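Local atomic coordinates of adenosine kinase, putative (Trypanosoma brucei, PDB entry 3OTX), a protein that probably catalyses the magnesium-dependent transfer of a phosphate from ATP to adenosine, giving AMP and ADP in the purine salvage pathway. Residues Met160-Thr174 with Val190-Ile203. The protein carries 1 engineered substitution. Numbering follows the deposited sequence. Where two conformers were deposited one is given.
Sequences MDESRIFYFSGFTLT and VDGLFMINLSAPFI. With AP5 (bis(adenosine)-5'-pentaphosphate), chain C.
The F171 ring lies between S199 and an adenine of bis(adenosine)-5'-pentaphosphate. S199 CB sits over the centre of one face, 3.5 Å from the centroid, a CH-pi contact; on the opposite face adenine atom C6B lies 3.3 Å above the plane, offset toward the rim. F202 meets the ring edge, its CZ 3.7 Å from F171 CE2, the two planes turned 38° apart. A flat apolar ring suits this place because it offers a broad surface to a purine, whereas small S199 can pack beneath it and still accept a hydrogen bond at OG from F171 N (3.1 Å).

The guanidinium of R164 has V190 CB over one face, while NH1 donates in the guanidinium plane to D161 O and S163 O, tying together the last turn of helix 154-162 and the residue that leaves it. The bend in the arginine chain (chi2 -65°) helps bring it there. At the F166 ring, L193 O and V190 CG2 lie at the edge. A first torsion of -169° sets the F194 ring opposite the backbone N, which brings CE1 to within 3.7 Å of F168 CD1; these rings meet obliquely.

Strands 165-169 and 193-197 pair in parallel. F166 N donates to L193 O (2.8 Å), F166 O accepts from M195 N, and F168 N continues the ladder to M195 O. Helix 177-189 links the strands in a beta-alpha-beta unit of the ribokinase-like fold. The ladder thus satisfies buried peptide groups among apolar side chains, and beyond it the chain turns to present F171, part of the adenosine site, to the inhibitor's adenine, where dispersion probably contributes.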
loop_
_atom_site.group_PDB
_atom_site.type_symbol
_atom_site.label_atom_id
_atom_site.label_comp_id
_atom_site.label_asym_id
_atom_site.label_seq_id
_atom_site.Cartn_x
_atom_site.Cartn_y
_atom_site.Cartn_z
ATOM N N MET A 160 17.307 0.228 -7.046
ATOM C CA MET A 160 16.543 -0.286 -8.167
ATOM C C MET A 160 17.349 -1.364 -8.919
ATOM O O MET A 160 16.796 -2.407 -9.264
ATOM C CB MET A 160 16.158 0.831 -9.123
ATOM C CG MET A 160 15.082 1.764 -8.575
ATOM S SD MET A 160 14.348 2.690 -9.967
ATOM C CE MET A 160 13.077 3.606 -9.078
ATOM N N ASP A 161 18.637 -1.121 -9.141
ATOM C CA ASP A 161 19.451 -2.099 -9.880
ATOM C C ASP A 161 19.542 -3.447 -9.190
ATOM O O ASP A 161 19.644 -4.458 -9.857
ATOM C CB ASP A 161 20.863 -1.592 -10.182
ATOM C CG ASP A 161 20.874 -0.503 -11.248
ATOM O OD1 ASP A 161 19.916 -0.449 -12.063
ATOM O OD2 ASP A 161 21.819 0.294 -11.271
ATOM N N GLU A 162 19.488 -3.448 -7.851
ATOM C CA GLU A 162 19.631 -4.711 -7.111
ATOM C C GLU A 162 18.290 -5.430 -6.830
ATOM O O GLU A 162 18.270 -6.600 -6.418
ATOM C CB GLU A 162 20.436 -4.488 -5.822
ATOM C CG GLU A 162 19.679 -3.706 -4.786
ATOM C CD GLU A 162 20.547 -3.147 -3.667
ATOM O OE1 GLU A 162 21.781 -3.362 -3.652
ATOM O OE2 GLU A 162 19.969 -2.463 -2.800
ATOM N N SER A 163 17.175 -4.728 -7.055
ATOM C CA SER A 163 15.830 -5.269 -6.766
ATOM C C SER A 163 15.266 -6.020 -7.956
ATOM O O SER A 163 15.634 -5.748 -9.126
ATOM C CB SER A 163 14.867 -4.125 -6.371
ATOM O OG SER A 163 15.350 -3.474 -5.204
ATOM N N ARG A 164 14.369 -6.964 -7.675
ATOM C CA ARG A 164 13.708 -7.718 -8.758
ATOM C C ARG A 164 12.189 -7.632 -8.687
ATOM O O ARG A 164 11.509 -7.998 -9.636
ATOM C CB ARG A 164 14.164 -9.182 -8.805
ATOM C CG ARG A 164 15.626 -9.343 -9.115
ATOM C CD ARG A 164 15.939 -8.843 -10.533
ATOM N NE ARG A 164 17.344 -9.031 -10.876
ATOM C CZ ARG A 164 18.301 -8.116 -10.677
ATOM N NH1 ARG A 164 18.009 -6.917 -10.137
ATOM N NH2 ARG A 164 19.551 -8.418 -11.032
ATOM N N ILE A 165 11.677 -7.145 -7.561
ATOM C CA ILE A 165 10.236 -6.918 -7.395
ATOM C C ILE A 165 10.057 -5.445 -6.986
ATOM O O ILE A 165 10.723 -4.985 -6.064
ATOM C CB ILE A 165 9.638 -7.850 -6.304
ATOM C CG1 ILE A 165 9.727 -9.318 -6.699
ATOM C CG2 ILE A 165 8.180 -7.453 -6.009
ATOM C CD1 ILE A 165 9.630 -10.298 -5.517
ATOM N N PHE A 166 9.205 -4.730 -7.714
ATOM C CA PHE A 166 8.971 -3.306 -7.517
ATOM C C PHE A 166 7.512 -3.150 -7.171
ATOM O O PHE A 166 6.641 -3.585 -7.930
ATOM C CB PHE A 166 9.327 -2.553 -8.808
ATOM C CG PHE A 166 10.788 -2.678 -9.185
ATOM C CD1 PHE A 166 11.262 -3.828 -9.830
ATOM C CD2 PHE A 166 11.688 -1.651 -8.864
ATOM C CE1 PHE A 166 12.599 -3.940 -10.173
ATOM C CE2 PHE A 166 13.048 -1.782 -9.199
ATOM C CZ PHE A 166 13.486 -2.917 -9.852
ATOM N N TYR A 167 7.258 -2.539 -6.010
ATOM C CA TYR A 167 5.900 -2.323 -5.567
ATOM C C TYR A 167 5.694 -0.847 -5.288
ATOM O O TYR A 167 6.411 -0.250 -4.448
ATOM C CB TYR A 167 5.602 -3.138 -4.300
ATOM C CG TYR A 167 4.298 -2.728 -3.660
ATOM C CD1 TYR A 167 3.081 -3.055 -4.253
ATOM C CD2 TYR A 167 4.296 -1.979 -2.499
ATOM C CE1 TYR A 167 1.881 -2.656 -3.672
ATOM C CE2 TYR A 167 3.102 -1.583 -1.913
ATOM C CZ TYR A 167 1.919 -1.921 -2.515
ATOM O OH TYR A 167 0.742 -1.521 -1.926
ATOM N N PHE A 168 4.703 -0.275 -5.963
ATOM C CA PHE A 168 4.274 1.087 -5.695
ATOM C C PHE A 168 2.845 1.089 -5.246
ATOM O O PHE A 168 2.031 0.364 -5.802
ATOM C CB PHE A 168 4.361 1.938 -6.960
ATOM C CG PHE A 168 5.729 2.466 -7.240
ATOM C CD1 PHE A 168 6.829 1.601 -7.426
ATOM C CD2 PHE A 168 5.920 3.828 -7.389
ATOM C CE1 PHE A 168 8.116 2.113 -7.690
ATOM C CE2 PHE A 168 7.190 4.345 -7.684
ATOM C CZ PHE A 168 8.291 3.468 -7.831
ATOM N N SER A 169 2.534 1.893 -4.226
ATOM C CA SER A 169 1.131 2.108 -3.897
ATOM C C SER A 169 0.491 2.974 -4.978
ATOM O O SER A 169 1.155 3.816 -5.599
ATOM C CB SER A 169 1.012 2.806 -2.551
ATOM O OG SER A 169 1.424 4.153 -2.670
ATOM N N GLY A 170 -0.814 2.784 -5.176
ATOM C CA GLY A 170 -1.560 3.680 -6.039
ATOM C C GLY A 170 -1.442 5.114 -5.547
ATOM O O GLY A 170 -1.479 6.046 -6.330
ATOM N N PHE A 171 -1.287 5.287 -4.246
ATOM C CA PHE A 171 -1.090 6.641 -3.686
ATOM C C PHE A 171 0.094 7.421 -4.238
ATOM O O PHE A 171 0.051 8.661 -4.239
ATOM C CB PHE A 171 -0.941 6.534 -2.179
ATOM C CG PHE A 171 -2.188 6.086 -1.448
ATOM C CD1 PHE A 171 -2.103 4.999 -0.552
ATOM C CD2 PHE A 171 -3.378 6.768 -1.587
ATOM C CE1 PHE A 171 -3.262 4.628 0.213
ATOM C CE2 PHE A 171 -4.563 6.410 -0.834
ATOM C CZ PHE A 171 -4.480 5.343 0.056
ATOM N N THR A 172 1.091 6.721 -4.782
ATOM C CA THR A 172 2.204 7.416 -5.447
ATOM C C THR A 172 1.773 8.197 -6.694
ATOM O O THR A 172 2.463 9.107 -7.095
ATOM C CB THR A 172 3.355 6.466 -5.845
ATOM O OG1 THR A 172 2.880 5.508 -6.787
ATOM C CG2 THR A 172 3.897 5.746 -4.610
ATOM N N LEU A 173 0.610 7.887 -7.255
ATOM C CA LEU A 173 0.205 8.513 -8.517
ATOM C C LEU A 173 -0.188 9.977 -8.319
ATOM O O LEU A 173 -0.309 10.731 -9.289
ATOM C CB LEU A 173 -0.956 7.719 -9.124
ATOM C CG LEU A 173 -0.505 6.306 -9.518
ATOM C CD1 LEU A 173 -1.704 5.416 -9.857
ATOM C CD2 LEU A 173 0.477 6.328 -10.714
ATOM N N THR A 174 -0.390 10.369 -7.061
ATOM C CA THR A 174 -0.736 11.783 -6.795
ATOM C C THR A 174 0.477 12.714 -6.674
ATOM O O THR A 174 0.307 13.943 -6.591
ATOM C CB THR A 174 -1.620 11.971 -5.545
ATOM O OG1 THR A 174 -0.791 11.994 -4.361
ATOM C CG2 THR A 174 -2.668 10.900 -5.439
ATOM N N VAL A 190 15.688 -5.115 -15.580
ATOM C CA VAL A 190 16.221 -6.209 -14.770
ATOM C C VAL A 190 15.426 -7.521 -14.871
ATOM O O VAL A 190 15.695 -8.459 -14.123
ATOM C CB VAL A 190 16.356 -5.771 -13.282
ATOM C CG1 VAL A 190 17.203 -4.511 -13.176
ATOM C CG2 VAL A 190 14.991 -5.515 -12.671
ATOM N N ASP A 191 14.483 -7.615 -15.814
ATOM C CA ASP A 191 13.624 -8.802 -15.946
ATOM C C ASP A 191 12.952 -9.115 -14.599
ATOM O O ASP A 191 12.937 -10.271 -14.156
ATOM C CB ASP A 191 14.398 -10.027 -16.447
ATOM C CG ASP A 191 13.475 -11.148 -16.911
ATOM O OD1 ASP A 191 12.365 -10.837 -17.389
ATOM O OD2 ASP A 191 13.854 -12.327 -16.800
ATOM N N GLY A 192 12.408 -8.071 -13.995
ATOM C CA GLY A 192 11.753 -8.117 -12.669
ATOM C C GLY A 192 10.255 -8.073 -12.860
ATOM O O GLY A 192 9.723 -8.407 -13.943
ATOM N N LEU A 193 9.587 -7.718 -11.772
ATOM C CA LEU A 193 8.139 -7.590 -11.707
ATOM C C LEU A 193 7.752 -6.245 -11.175
ATOM O O LEU A 193 8.360 -5.759 -10.228
ATOM C CB LEU A 193 7.570 -8.645 -10.762
ATOM C CG LEU A 193 7.373 -9.874 -11.642
ATOM C CD1 LEU A 193 8.010 -11.117 -11.059
ATOM C CD2 LEU A 193 5.907 -10.039 -12.010
ATOM N N PHE A 194 6.737 -5.643 -11.775
ATOM C CA PHE A 194 6.177 -4.401 -11.283
ATOM C C PHE A 194 4.765 -4.626 -10.810
ATOM O O PHE A 194 3.949 -5.204 -11.539
ATOM C CB PHE A 194 6.188 -3.316 -12.365
ATOM C CG PHE A 194 5.863 -1.952 -11.818
ATOM C CD1 PHE A 194 6.871 -1.154 -11.278
ATOM C CD2 PHE A 194 4.547 -1.514 -11.758
ATOM C CE1 PHE A 194 6.585 0.084 -10.742
ATOM C CE2 PHE A 194 4.239 -0.251 -11.203
ATOM C CZ PHE A 194 5.265 0.531 -10.666
ATOM N N MET A 195 4.482 -4.164 -9.589
ATOM C CA MET A 195 3.197 -4.391 -8.945
ATOM C C MET A 195 2.670 -3.084 -8.389
ATOM O O MET A 195 3.432 -2.297 -7.833
ATOM C CB MET A 195 3.346 -5.379 -7.791
ATOM C CG MET A 195 4.194 -6.588 -8.100
ATOM S SD MET A 195 4.411 -7.544 -6.607
ATOM C CE MET A 195 2.718 -7.593 -6.050
ATOM N N ILE A 196 1.370 -2.876 -8.522
ATOM C CA ILE A 196 0.719 -1.713 -7.913
ATOM C C ILE A 196 -0.502 -2.144 -7.136
ATOM O O ILE A 196 -1.123 -3.182 -7.460
ATOM C CB ILE A 196 0.273 -0.666 -8.947
ATOM C CG1 ILE A 196 -0.636 -1.268 -10.024
ATOM C CG2 ILE A 196 1.442 -0.000 -9.562
ATOM C CD1 ILE A 196 -1.008 -0.277 -11.088
ATOM N N ASN A 197 -0.853 -1.378 -6.112
ATOM C CA ASN A 197 -2.146 -1.504 -5.462
ATOM C C ASN A 197 -2.989 -0.326 -5.918
ATOM O O ASN A 197 -2.461 0.747 -6.090
ATOM C CB ASN A 197 -1.942 -1.504 -3.939
ATOM C CG ASN A 197 -3.249 -1.474 -3.155
ATOM O OD1 ASN A 197 -3.480 -0.559 -2.388
ATOM N ND2 ASN A 197 -4.096 -2.464 -3.356
ATOM N N LEU A 198 -4.292 -0.518 -6.064
ATOM C CA LEU A 198 -5.159 0.589 -6.456
ATOM C C LEU A 198 -5.384 1.639 -5.368
ATOM O O LEU A 198 -5.785 2.763 -5.679
ATOM C CB LEU A 198 -6.485 0.041 -6.992
ATOM C CG LEU A 198 -6.369 -0.807 -8.268
ATOM C CD1 LEU A 198 -7.770 -1.116 -8.804
ATOM C CD2 LEU A 198 -5.524 -0.056 -9.331
ATOM N N SER A 199 -5.147 1.255 -4.104
ATOM C CA SER A 199 -5.113 2.164 -2.907
ATOM C C SER A 199 -6.414 2.793 -2.451
ATOM O O SER A 199 -6.724 2.760 -1.253
ATOM C CB SER A 199 -4.075 3.282 -3.065
ATOM O OG SER A 199 -2.745 2.775 -3.137
ATOM N N ALA A 200 -7.145 3.427 -3.354
ATOM C CA ALA A 200 -8.378 4.109 -2.963
ATOM C C ALA A 200 -9.229 4.406 -4.156
ATOM O O ALA A 200 -8.709 4.716 -5.229
ATOM C CB ALA A 200 -8.039 5.435 -2.213
ATOM N N PRO A 201 -10.556 4.371 -3.979
ATOM C CA PRO A 201 -11.379 4.766 -5.096
ATOM C C PRO A 201 -10.998 6.112 -5.686
ATOM O O PRO A 201 -11.113 6.266 -6.895
ATOM C CB PRO A 201 -12.797 4.792 -4.504
ATOM C CG PRO A 201 -12.742 3.703 -3.459
ATOM C CD PRO A 201 -11.345 3.812 -2.856
ATOM N N PHE A 202 -10.491 7.065 -4.900
ATOM C CA PHE A 202 -10.152 8.387 -5.470
ATOM C C PHE A 202 -9.025 8.393 -6.498
ATOM O O PHE A 202 -8.910 9.318 -7.306
ATOM C CB PHE A 202 -9.932 9.469 -4.401
ATOM C CG PHE A 202 -8.591 9.427 -3.711
ATOM C CD1 PHE A 202 -7.443 9.929 -4.318
ATOM C CD2 PHE A 202 -8.501 8.942 -2.414
ATOM C CE1 PHE A 202 -6.209 9.905 -3.645
ATOM C CE2 PHE A 202 -7.274 8.937 -1.740
ATOM C CZ PHE A 202 -6.136 9.409 -2.350
ATOM N N ILE A 203 -8.212 7.348 -6.453
ATOM C CA ILE A 203 -7.163 7.190 -7.443
ATOM C C ILE A 203 -7.824 6.991 -8.820
ATOM O O ILE A 203 -7.434 7.649 -9.791
ATOM C CB ILE A 203 -6.236 5.995 -7.088
ATOM C CG1 ILE A 203 -5.427 6.275 -5.789
ATOM C CG2 ILE A 203 -5.319 5.659 -8.263
ATOM C CD1 ILE A 203 -4.460 7.519 -5.887
HETATM P PA AP5 C . -9.786 -6.475 2.965
HETATM O O1A AP5 C . -10.894 -5.980 3.890
HETATM O O2A AP5 C . -10.273 -6.922 1.601
HETATM O O3A AP5 C . -8.638 -5.378 2.699
HETATM P PB AP5 C . -8.842 -3.788 2.513
HETATM O O1B AP5 C . -10.250 -3.424 2.157
HETATM O O2B AP5 C . -7.759 -3.330 1.599
HETATM O O3B AP5 C . -8.536 -3.335 4.009
HETATM P PG AP5 C . -8.864 -2.017 4.839
HETATM O O1G AP5 C . -8.876 -2.411 6.284
HETATM O O2G AP5 C . -10.194 -1.374 4.512
HETATM O O3G AP5 C . -7.591 -1.187 4.529
HETATM P PD AP5 C . -7.163 0.297 5.008
HETATM O O1D AP5 C . -8.183 0.974 5.905
HETATM O O2D AP5 C . -6.729 1.001 3.753
HETATM O O3D AP5 C . -5.911 -0.051 5.959
HETATM P PE AP5 C . -4.383 -0.248 5.481
HETATM O O1E AP5 C . -4.354 -0.998 4.180
HETATM O O2E AP5 C . -3.570 -0.811 6.645
HETATM O O5F AP5 C . -8.975 -7.610 3.755
HETATM C C5F AP5 C . -7.766 -8.150 3.221
HETATM C C4F AP5 C . -7.536 -9.517 3.819
HETATM O O4F AP5 C . -7.559 -9.434 5.251
HETATM C C3F AP5 C . -8.628 -10.539 3.515
HETATM O O3F AP5 C . -8.352 -11.180 2.294
HETATM C C2F AP5 C . -8.606 -11.437 4.718
HETATM O O2F AP5 C . -7.565 -12.374 4.595
HETATM C C1F AP5 C . -8.229 -10.475 5.849
HETATM N N9A AP5 C . -9.408 -9.895 6.555
HETATM C C8A AP5 C . -9.866 -8.577 6.478
HETATM N N7A AP5 C . -10.949 -8.468 7.295
HETATM C C5A AP5 C . -11.170 -9.665 7.888
HETATM C C6A AP5 C . -12.082 -10.110 8.819
HETATM N N6A AP5 C . -12.946 -9.283 9.413
HETATM N N1A AP5 C . -12.020 -11.418 9.235
HETATM C C2A AP5 C . -11.053 -12.293 8.766
HETATM N N3A AP5 C . -10.139 -11.831 7.844
HETATM C C4A AP5 C . -10.179 -10.548 7.433
HETATM O O5J AP5 C . -3.889 1.267 5.166
HETATM C C5J AP5 C . -3.865 2.229 6.206
HETATM C C4J AP5 C . -2.695 3.137 5.868
HETATM O O4J AP5 C . -3.006 3.965 4.735
HETATM C C3J AP5 C . -2.370 4.158 6.963
HETATM O O3J AP5 C . -1.190 3.713 7.632
HETATM C C2J AP5 C . -2.184 5.489 6.217
HETATM O O2J AP5 C . -1.008 6.196 6.594
HETATM C C1J AP5 C . -2.096 5.034 4.781
HETATM N N9B AP5 C . -2.456 6.077 3.809
HETATM C C8B AP5 C . -3.656 6.733 3.762
HETATM N N7B AP5 C . -3.570 7.642 2.757
HETATM C C5B AP5 C . -2.332 7.553 2.178
HETATM C C6B AP5 C . -1.724 8.232 1.114
HETATM N N6B AP5 C . -2.293 9.257 0.459
HETATM N N1B AP5 C . -0.431 7.882 0.840
HETATM C C2B AP5 C . 0.246 6.857 1.460
HETATM N N3B AP5 C . -0.336 6.219 2.536
HETATM C C4B AP5 C . -1.624 6.554 2.848
#